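Local coordinates for protein UDP-glucose 4-epimerase (Brucella ovis, PDB 4WOK) that probably interconverts UDP-glucose and UDP-galactose by inverting the sugar at C4, using a tightly held NAD cofactor, at residues A[273-278]-A[317-322]; A[109-114]-A[120-125]; A[240-245]-A[259-264]. The protein carries 2 engineered substitutions. One frame throughout, in Å; residues are numbered along the deposited sequence. Where two conformers were deposited one is given.

Contact 1. Residues A[273-278]-A[317-322]; sequences VQSIGR and SDLDTI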
loop_
_atom_site.group_PDB
_atom_site.type_symbol
_atom_site.label_atom_id
_atom_site.label_comp_id
_atom_site.label_asym_id
_atom_site.label_seq_id
_atom_site.Cartn_x
_atom_site.Cartn_y
_atom_site.Cartn_z
ATOM N N VAL A 273 17.404 9.952 5.839
ATOM C CA VAL A 273 17.933 11.291 5.651
ATOM C C VAL A 273 19.373 11.234 5.129
ATOM O O VAL A 273 19.726 11.933 4.177
ATOM C CB VAL A 273 17.859 12.085 6.968
ATOM C CG1 VAL A 273 18.818 13.257 6.956
ATOM C CG2 VAL A 273 16.429 12.536 7.205
ATOM N N GLN A 274 20.183 10.370 5.725
ATOM C CA GLN A 274 21.567 10.195 5.283
ATOM C C GLN A 274 21.642 9.744 3.832
ATOM O O GLN A 274 22.431 10.270 3.050
ATOM C CB GLN A 274 22.289 9.178 6.159
ATOM C CG GLN A 274 22.569 9.637 7.569
ATOM C CD GLN A 274 23.188 8.531 8.405
ATOM O OE1 GLN A 274 22.755 7.375 8.346
ATOM N NE2 GLN A 274 24.214 8.874 9.176
ATOM N N SER A 275 20.810 8.766 3.480
ATOM C CA SER A 275 20.794 8.219 2.130
ATOM C C SER A 275 20.417 9.288 1.105
ATOM O O SER A 275 21.036 9.381 0.046
ATOM C CB SER A 275 19.825 7.034 2.051
ATOM O OG SER A 275 19.875 6.417 0.776
ATOM N N ILE A 276 19.406 10.092 1.425
ATOM C CA ILE A 276 18.984 11.184 0.551
ATOM C C ILE A 276 20.110 12.195 0.297
ATOM O O ILE A 276 20.348 12.605 -0.844
ATOM C CB ILE A 276 17.775 11.929 1.142
ATOM C CG1 ILE A 276 16.540 11.025 1.137
ATOM C CG2 ILE A 276 17.496 13.211 0.372
ATOM C CD1 ILE A 276 15.356 11.601 1.886
ATOM N N GLY A 277 20.790 12.600 1.364
ATOM C CA GLY A 277 21.874 13.563 1.250
ATOM C C GLY A 277 22.985 13.029 0.362
ATOM O O GLY A 277 23.535 13.739 -0.481
ATOM N N ARG A 278 23.289 11.754 0.549
ATOM C CA ARG A 278 24.341 11.072 -0.193
ATOM C C ARG A 278 24.033 10.923 -1.682
ATOM O O ARG A 278 24.875 11.214 -2.527
ATOM C CB ARG A 278 24.576 9.698 0.422
ATOM C CG ARG A 278 25.737 8.926 -0.154
ATOM C CD ARG A 278 25.766 7.535 0.452
ATOM N NE ARG A 278 25.396 7.571 1.866
ATOM C CZ ARG A 278 24.408 6.862 2.405
ATOM N NH1 ARG A 278 23.684 6.040 1.652
ATOM N NH2 ARG A 278 24.148 6.971 3.702
ATOM N N SER A 317 13.683 -3.500 -2.917
ATOM C CA SER A 317 13.396 -2.772 -1.694
ATOM C C SER A 317 14.623 -2.485 -0.825
ATOM O O SER A 317 14.496 -2.236 0.374
ATOM C CB SER A 317 12.343 -3.524 -0.888
ATOM O OG SER A 317 11.093 -3.508 -1.564
ATOM N N ASP A 318 15.805 -2.498 -1.429
ATOM C CA ASP A 318 16.978 -1.965 -0.749
ATOM C C ASP A 318 16.834 -0.440 -0.678
ATOM O O ASP A 318 16.283 0.175 -1.593
ATOM C CB ASP A 318 18.261 -2.376 -1.475
ATOM C CG ASP A 318 18.204 -2.075 -2.956
ATOM O OD1 ASP A 318 17.488 -2.795 -3.692
ATOM O OD2 ASP A 318 18.873 -1.111 -3.381
ATOM N N LEU A 319 17.298 0.167 0.408
ATOM C CA LEU A 319 17.109 1.605 0.615
ATOM C C LEU A 319 17.578 2.427 -0.582
ATOM O O LEU A 319 16.897 3.350 -1.024
ATOM C CB LEU A 319 17.841 2.062 1.877
ATOM C CG LEU A 319 17.681 3.548 2.202
ATOM C CD1 LEU A 319 16.208 3.923 2.346
ATOM C CD2 LEU A 319 18.453 3.896 3.461
ATOM N N ASP A 320 18.741 2.065 -1.113
ATOM C CA ASP A 320 19.311 2.826 -2.213
ATOM C C ASP A 320 18.390 2.839 -3.441
ATOM O O ASP A 320 18.216 3.892 -4.056
ATOM C CB ASP A 320 20.704 2.295 -2.568
ATOM C CG ASP A 320 21.810 2.975 -1.762
ATOM O OD1 ASP A 320 21.543 3.409 -0.618
ATOM O OD2 ASP A 320 22.944 3.082 -2.273
ATOM N N THR A 321 17.766 1.713 -3.773
ATOM C CA THR A 321 16.828 1.685 -4.898
ATOM C C THR A 321 15.571 2.505 -4.601
ATOM O O THR A 321 15.079 3.247 -5.455
ATOM C CB THR A 321 16.419 0.245 -5.250
ATOM O OG1 THR A 321 17.586 -0.478 -5.661
ATOM C CG2 THR A 321 15.405 0.236 -6.382
ATOM N N ILE A 322 15.063 2.375 -3.384
ATOM C CA ILE A 322 13.902 3.163 -2.968
ATOM C C ILE A 322 14.210 4.646 -3.125
ATOM O O ILE A 322 13.445 5.384 -3.748
ATOM C CB ILE A 322 13.512 2.851 -1.516
ATOM C CG1 ILE A 322 12.891 1.455 -1.434
ATOM C CG2 ILE A 322 12.594 3.923 -0.960
ATOM C CD1 ILE A 322 12.665 0.962 -0.022
#

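Contact 2. Residues A[109-114]-A[120-125]; sequences SLLDAC and QNVIFS. With NAD (nicotinamide-adenine-dinucleotide), chain B.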
loop_
_atom_site.group_PDB
_atom_site.type_symbol
_atom_site.label_atom_id
_atom_site.label_comp_id
_atom_site.label_asym_id
_atom_site.label_seq_id
_atom_site.Cartn_x
_atom_site.Cartn_y
_atom_site.Cartn_z
ATOM N N SER A 109 -19.510 -2.787 -0.532
ATOM C CA SER A 109 -20.112 -2.572 -1.835
ATOM C C SER A 109 -19.324 -3.359 -2.900
ATOM O O SER A 109 -19.906 -4.006 -3.770
ATOM C CB SER A 109 -20.145 -1.078 -2.150
ATOM O OG SER A 109 -20.774 -0.825 -3.389
ATOM N N LEU A 110 -18.000 -3.318 -2.824
ATOM C CA LEU A 110 -17.181 -4.052 -3.783
ATOM C C LEU A 110 -17.395 -5.552 -3.656
ATOM O O LEU A 110 -17.508 -6.259 -4.664
ATOM C CB LEU A 110 -15.699 -3.713 -3.605
ATOM C CG LEU A 110 -14.748 -4.568 -4.452
ATOM C CD1 LEU A 110 -14.834 -4.217 -5.931
ATOM C CD2 LEU A 110 -13.320 -4.420 -3.948
ATOM N N LEU A 111 -17.457 -6.055 -2.424
ATOM C CA LEU A 111 -17.615 -7.495 -2.244
ATOM C C LEU A 111 -19.007 -7.935 -2.671
ATOM O O LEU A 111 -19.176 -9.034 -3.210
ATOM C CB LEU A 111 -17.341 -7.895 -0.792
ATOM C CG LEU A 111 -15.901 -7.639 -0.312
ATOM C CD1 LEU A 111 -15.770 -8.200 1.075
ATOM C CD2 LEU A 111 -14.848 -8.301 -1.246
ATOM N N ASP A 112 -20.014 -7.093 -2.445
ATOM C CA ASP A 112 -21.347 -7.446 -2.961
ATOM C C ASP A 112 -21.339 -7.499 -4.495
ATOM O O ASP A 112 -21.894 -8.410 -5.085
ATOM C CB ASP A 112 -22.411 -6.459 -2.469
ATOM C CG ASP A 112 -22.785 -6.674 -1.013
ATOM O OD1 ASP A 112 -22.599 -7.786 -0.504
ATOM O OD2 ASP A 112 -23.280 -5.727 -0.363
ATOM N N ALA A 113 -20.698 -6.522 -5.139
ATOM C CA ALA A 113 -20.608 -6.512 -6.595
ATOM C C ALA A 113 -19.937 -7.791 -7.099
ATOM O O ALA A 113 -20.362 -8.382 -8.097
ATOM C CB ALA A 113 -19.837 -5.302 -7.066
ATOM N N CYS A 114 -18.872 -8.195 -6.415
ATOM C CA CYS A 114 -18.201 -9.453 -6.756
ATOM C C CYS A 114 -19.128 -10.665 -6.670
ATOM O O CYS A 114 -19.263 -11.419 -7.643
ATOM C CB CYS A 114 -16.994 -9.676 -5.848
ATOM S SG CYS A 114 -15.578 -8.606 -6.208
ATOM N N GLN A 120 -14.872 -13.732 -8.900
ATOM C CA GLN A 120 -14.452 -14.564 -7.784
ATOM C C GLN A 120 -13.222 -14.156 -6.990
ATOM O O GLN A 120 -13.208 -14.281 -5.766
ATOM C CB GLN A 120 -14.216 -15.993 -8.288
ATOM C CG GLN A 120 -15.221 -16.975 -7.735
ATOM C CD GLN A 120 -15.021 -17.230 -6.257
ATOM O OE1 GLN A 120 -14.114 -16.677 -5.632
ATOM N NE2 GLN A 120 -15.865 -18.085 -5.689
ATOM N N ASN A 121 -12.173 -13.714 -7.665
ATOM C CA ASN A 121 -10.885 -13.604 -6.995
ATOM C C ASN A 121 -10.521 -12.189 -6.515
ATOM O O ASN A 121 -10.212 -11.330 -7.330
ATOM C CB ASN A 121 -9.809 -14.119 -7.938
ATOM C CG ASN A 121 -10.003 -15.596 -8.273
ATOM O OD1 ASN A 121 -10.297 -16.399 -7.393
ATOM N ND2 ASN A 121 -9.855 -15.950 -9.544
ATOM N N VAL A 122 -10.513 -11.969 -5.200
ATOM C CA VAL A 122 -10.253 -10.622 -4.668
ATOM C C VAL A 122 -8.906 -10.519 -3.974
ATOM O O VAL A 122 -8.611 -11.260 -3.037
ATOM C CB VAL A 122 -11.359 -10.182 -3.688
ATOM C CG1 VAL A 122 -11.025 -8.820 -3.056
ATOM C CG2 VAL A 122 -12.699 -10.127 -4.423
ATOM N N ILE A 123 -8.081 -9.597 -4.458
ATOM C CA ILE A 123 -6.795 -9.334 -3.838
ATOM C C ILE A 123 -6.927 -8.009 -3.096
ATOM O O ILE A 123 -7.104 -6.973 -3.719
ATOM C CB ILE A 123 -5.658 -9.258 -4.868
ATOM C CG1 ILE A 123 -5.677 -10.479 -5.810
ATOM C CG2 ILE A 123 -4.311 -9.062 -4.165
ATOM C CD1 ILE A 123 -5.578 -11.779 -5.101
ATOM N N PHE A 124 -6.849 -8.057 -1.773
ATOM C CA PHE A 124 -7.147 -6.908 -0.913
ATOM C C PHE A 124 -5.876 -6.277 -0.364
ATOM O O PHE A 124 -5.076 -6.944 0.288
ATOM C CB PHE A 124 -8.041 -7.323 0.252
ATOM C CG PHE A 124 -8.351 -6.188 1.199
ATOM C CD1 PHE A 124 -9.082 -5.089 0.768
ATOM C CD2 PHE A 124 -7.881 -6.202 2.501
ATOM C CE1 PHE A 124 -9.356 -4.014 1.644
ATOM C CE2 PHE A 124 -8.145 -5.134 3.385
ATOM C CZ PHE A 124 -8.887 -4.046 2.951
ATOM N N SER A 125 -5.683 -4.987 -0.626
ATOM C CA SER A 125 -4.511 -4.297 -0.107
ATOM C C SER A 125 -4.818 -3.853 1.311
ATOM O O SER A 125 -5.586 -2.926 1.533
ATOM C CB SER A 125 -4.127 -3.100 -0.994
ATOM O OG SER A 125 -2.734 -3.134 -1.319
HETATM P PA NAD B . -3.610 6.402 -3.353
HETATM O O1A NAD B . -4.601 7.331 -2.679
HETATM O O2A NAD B . -2.548 6.857 -4.310
HETATM O O5B NAD B . -4.600 5.356 -4.317
HETATM C C5B NAD B . -5.912 5.283 -3.805
HETATM C C4B NAD B . -6.810 5.176 -5.066
HETATM O O4B NAD B . -8.144 4.802 -4.697
HETATM C C3B NAD B . -6.834 6.606 -5.618
HETATM O O3B NAD B . -6.602 6.527 -7.002
HETATM C C2B NAD B . -8.277 7.067 -5.292
HETATM O O2B NAD B . -8.738 7.944 -6.242
HETATM C C1B NAD B . -9.050 5.700 -5.367
HETATM N N9A NAD B . -10.252 5.692 -4.511
HETATM C C8A NAD B . -10.378 6.053 -3.152
HETATM N N7A NAD B . -11.621 5.887 -2.689
HETATM C C5A NAD B . -12.333 5.403 -3.795
HETATM C C6A NAD B . -13.690 5.044 -3.955
HETATM N N6A NAD B . -14.569 5.156 -2.903
HETATM N N1A NAD B . -14.125 4.588 -5.153
HETATM C C2A NAD B . -13.213 4.504 -6.175
HETATM N N3A NAD B . -11.886 4.824 -6.168
HETATM C C4A NAD B . -11.492 5.266 -4.935
HETATM O O3 NAD B . -3.170 5.541 -2.069
HETATM P PN NAD B . -2.077 4.374 -2.308
HETATM O O1N NAD B . -1.808 3.891 -3.704
HETATM O O2N NAD B . -1.046 4.647 -1.269
HETATM O O5D NAD B . -2.650 2.973 -1.474
HETATM C C5D NAD B . -3.796 2.497 -1.981
HETATM C C4D NAD B . -4.076 1.207 -1.209
HETATM O O4D NAD B . -2.825 0.765 -0.540
HETATM C C3D NAD B . -5.074 1.499 -0.070
HETATM O O3D NAD B . -5.805 0.327 0.099
HETATM C C2D NAD B . -4.124 1.726 1.111
HETATM O O2D NAD B . -4.659 1.437 2.341
HETATM C C1D NAD B . -3.140 0.573 0.800
HETATM N N1N NAD B . -1.863 0.782 1.652
HETATM C C2N NAD B . -1.000 1.807 1.273
HETATM C C3N NAD B . 0.175 2.013 2.042
HETATM C C7N NAD B . 1.115 3.120 1.645
HETATM O O7N NAD B . 2.163 3.302 2.272
HETATM N N7N NAD B . 0.779 3.918 0.569
HETATM C C4N NAD B . 0.422 1.198 3.149
HETATM C C5N NAD B . -0.467 0.182 3.502
HETATM C C6N NAD B . -1.626 -0.021 2.740
#

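Contact 3. Residues A[240-245]-A[259-264]; sequences ARAHVL and VNLGTG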
loop_
_atom_site.group_PDB
_atom_site.type_symbol
_atom_site.label_atom_id
_atom_site.label_comp_id
_atom_site.label_asym_id
_atom_site.label_seq_id
_atom_site.Cartn_x
_atom_site.Cartn_y
_atom_site.Cartn_z
ATOM N N ALA A 240 3.598 -4.204 -6.385
ATOM C CA ALA A 240 2.947 -4.599 -7.633
ATOM C C ALA A 240 3.174 -6.089 -7.899
ATOM O O ALA A 240 2.232 -6.840 -8.139
ATOM C CB ALA A 240 3.463 -3.766 -8.798
ATOM N N ARG A 241 4.432 -6.508 -7.817
ATOM C CA ARG A 241 4.776 -7.916 -8.033
ATOM C C ARG A 241 3.952 -8.858 -7.143
ATOM O O ARG A 241 3.393 -9.847 -7.625
ATOM C CB ARG A 241 6.276 -8.139 -7.793
ATOM C CG ARG A 241 7.187 -7.389 -8.773
ATOM C CD ARG A 241 8.688 -7.674 -8.507
ATOM N NE ARG A 241 8.932 -9.105 -8.331
ATOM C CZ ARG A 241 9.336 -9.661 -7.193
ATOM N NH1 ARG A 241 9.583 -8.905 -6.132
ATOM N NH2 ARG A 241 9.512 -10.973 -7.122
ATOM N N ALA A 242 3.866 -8.547 -5.853
ATOM C CA ALA A 242 3.158 -9.417 -4.916
ATOM C C ALA A 242 1.654 -9.486 -5.198
ATOM O O ALA A 242 1.032 -10.541 -5.051
ATOM C CB ALA A 242 3.387 -8.954 -3.507
ATOM N N HIS A 243 1.061 -8.360 -5.578
ATOM C CA HIS A 243 -0.374 -8.348 -5.846
ATOM C C HIS A 243 -0.675 -9.183 -7.078
ATOM O O HIS A 243 -1.712 -9.851 -7.146
ATOM C CB HIS A 243 -0.888 -6.921 -6.023
ATOM C CG HIS A 243 -1.027 -6.163 -4.738
ATOM N ND1 HIS A 243 0.059 -5.782 -3.977
ATOM C CD2 HIS A 243 -2.124 -5.713 -4.082
ATOM C CE1 HIS A 243 -0.366 -5.124 -2.908
ATOM N NE2 HIS A 243 -1.687 -5.067 -2.947
ATOM N N VAL A 244 0.235 -9.176 -8.055
ATOM C CA VAL A 244 0.009 -10.006 -9.236
ATOM C C VAL A 244 0.293 -11.480 -8.904
ATOM O O VAL A 244 -0.421 -12.378 -9.374
ATOM C CB VAL A 244 0.853 -9.541 -10.450
ATOM C CG1 VAL A 244 0.661 -10.474 -11.630
ATOM C CG2 VAL A 244 0.463 -8.117 -10.842
ATOM N N LEU A 245 1.307 -11.744 -8.081
ATOM C CA LEU A 245 1.524 -13.126 -7.643
ATOM C C LEU A 245 0.274 -13.648 -6.922
ATOM O O LEU A 245 -0.099 -14.806 -7.063
ATOM C CB LEU A 245 2.741 -13.237 -6.733
ATOM C CG LEU A 245 4.121 -13.194 -7.386
ATOM C CD1 LEU A 245 5.177 -13.055 -6.306
ATOM C CD2 LEU A 245 4.388 -14.448 -8.233
ATOM N N VAL A 259 -1.063 -12.519 4.195
ATOM C CA VAL A 259 0.380 -12.506 4.414
ATOM C C VAL A 259 0.973 -11.092 4.459
ATOM O O VAL A 259 0.448 -10.166 3.847
ATOM C CB VAL A 259 1.123 -13.321 3.325
ATOM C CG1 VAL A 259 0.629 -14.770 3.301
ATOM C CG2 VAL A 259 0.959 -12.683 1.963
ATOM N N ASN A 260 2.073 -10.959 5.201
ATOM C CA ASN A 260 2.871 -9.745 5.259
ATOM C C ASN A 260 3.754 -9.567 4.030
ATOM O O ASN A 260 4.263 -10.545 3.480
ATOM C CB ASN A 260 3.775 -9.757 6.492
ATOM C CG ASN A 260 3.009 -9.725 7.796
ATOM O OD1 ASN A 260 1.873 -9.257 7.857
ATOM N ND2 ASN A 260 3.647 -10.213 8.863
ATOM N N LEU A 261 3.954 -8.318 3.623
ATOM C CA LEU A 261 4.901 -7.978 2.567
ATOM C C LEU A 261 5.971 -7.046 3.119
ATOM O O LEU A 261 5.657 -6.064 3.788
ATOM C CB LEU A 261 4.193 -7.314 1.387
ATOM C CG LEU A 261 3.077 -8.108 0.708
ATOM C CD1 LEU A 261 2.456 -7.290 -0.408
ATOM C CD2 LEU A 261 3.608 -9.430 0.186
ATOM N N GLY A 262 7.233 -7.361 2.840
ATOM C CA GLY A 262 8.339 -6.536 3.278
ATOM C C GLY A 262 9.688 -7.214 3.110
ATOM O O GLY A 262 9.783 -8.316 2.575
ATOM N N THR A 263 10.733 -6.543 3.573
ATOM C CA THR A 263 12.091 -7.068 3.495
ATOM C C THR A 263 12.470 -7.868 4.735
ATOM O O THR A 263 13.442 -8.630 4.724
ATOM C CB THR A 263 13.112 -5.946 3.354
ATOM O OG1 THR A 263 13.019 -5.099 4.504
ATOM C CG2 THR A 263 12.854 -5.136 2.110
ATOM N N GLY A 264 11.722 -7.656 5.814
ATOM C CA GLY A 264 12.030 -8.277 7.090
ATOM C C GLY A 264 13.018 -7.456 7.896
ATOM O O GLY A 264 13.340 -7.796 9.036
#

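Contact 1. Residues A[273-278]-A[317-322]
Ser275 and Leu319 make the apolar part of this small helix-to-helix contact. Ser275 CB rests against the methyl Leu319 CD2 at 3.7 Å, with Leu319 CG behind it at 4.1 Å from Ser275 CB, so the serine meets one branch of the side chain. The backbones come nearest at the CA atoms of Ser275 and Asp320, 7.1 Å apart.

The polar approaches are looser. With OG anti to the backbone N (chi1 -175°), the Ser275 hydroxyl is turned across the gap, yet in the modelled conformer Ser275 OG stops 3.7 Å from Asp320 OD1, long for a bond. This buried hydroxyl has no polar partner in the model. Arg278 and Asp320 are oppositely charged, but Arg278 NH1 and Asp320 OD1 are 4.1 Å apart, beyond a salt bridge. The carboxylate oxygen lies off the edge of the guanidinium, whose plane is 26° from that of the acid, while the two side chains cross at about a right angle. Any attraction is therefore probably weak, and doubtful in detail because Asp320 was deposited in two conformers.

Within 317-322, Asp318 is the N-cap of helix 319-326. Its OD2 takes Thr321 N at 3.1 Å with a bent N-H angle of 143°. The same OD2 receives the hydroxyl Thr321 OG1 at 2.7 Å, both donors arriving from one face of the carboxylate and so tying down the first turn.

Helix 269-280 thus lies beside the start of helix 319-326. Ser275 also touches Ile323 one turn further on, and Ile276 packs against helix 200-209, which Ile322 reaches through Ile201. On the far side, Ser317 OG is hydrogen-bonded to Asp238 and to the backbone of His235.

Contact 2. Residues A[109-114]-A[120-125]
Cys114 faces Val122 where the chain comes off helix 96-116 and enters strand 121-125, the backbones drawing nearest at Cys114 and Gln120, whose CA atoms are 6.4 Å apart. Val122 CG2 meets the sulfur Cys114 SG at 3.7 Å, which is the closest approach between the two segments. Leu111, about one turn earlier in the helix, lays its CD2 methyl against both branches of the valine, 4.2 Å from Val122 CG2 and 4.3 Å from Val122 CG1, a lighter touch. The valine is turned for this by its first torsion: CG1 stands anti to the backbone N (chi1 176°), which swings CG2 to the side of that N and under the helix. On the helix, Cys114 SG lies beside its own backbone N (chi1 -73°) and comes down onto the methyl.

Strand 79-82, helix 96-116 and the neighbouring parallel strand 121-125 form a beta-alpha-beta crossover of the Rossmann-type domain, and the contact sits at its helix-to-strand return. Leu111 goes on to Leu162 and Tyr165 of helix 150-169, while Cys114 reaches Met72 of helix 65-75. The end of the strand opens on the cofactor: Ser125 O is 3.6 Å from NAD O3D, a hydroxyl of the nicotinamide ribose, and also accepts a hydrogen bond from Lys155 NZ.

Three methyls and a sulfur, all on buried residues, make an apolar contact probably held mainly by dispersion. Such packing depends on shape and sets no bond direction, whereas the strand itself is fixed by backbone bonds to its neighbours in the sheet.

Contact 3. Residues A[240-245]-A[259-264]
In the Rossmann-type domain, Ala242 and His243 of helix 236-251 pack on Leu261, next along the chain from Asn260 of the outermost strand of the parallel sheet. The leucine fork straddles the alanine methyl: Leu261 CD1 is 3.6 Å and Leu261 CD2 3.7 Å from Ala242 CB, so both branches close on the one methyl. Leu261 CG sits beside its backbone N, anti to the carbonyl carbon (chi1 -58°), and this extends the fork toward the helix.

His243 comes in more loosely, its CE1 being 4.3 Å from Leu261 CD1, with the methyl approaching the ring obliquely. Both ring nitrogens have partners, ND1 hydrogen-bonding to Leu239 O one turn back in its own helix and NE2 probably to Ser125 OG, and together they fix the ring's rotation. All three side chains are buried.

The strand beneath is bound to 172-177, where Leu176 touches His243, Val259 and Leu261 alike. Phe83 meets the His243 ring as well, and on the far side of helix 236-251, Ala240 and Val244 pack against helix 22-33. Helix 304-310 covers Val259.

How the contacts relate
Contact 3 is the middle member of the three, touching both of the others. Toward contact 2, whose centre is 19 Å away, Ser125 OG and His243 NE2 are 2.7 Å apart, probably a hydrogen bond; Ser125 lines the NAD pocket, and the side chain of His243 is itself about 6 Å from the cofactor. Both contacts reach the same parallel sheet. Toward contact 1, centred 20 Å away, the join is packing, with Ser317 CB 3.4 Å from Thr263 CG2. Contacts 1 and 2 lie on opposite sides of the chain's centre, 36 Å between centres, and contact 1 packs helices apart from that sheet.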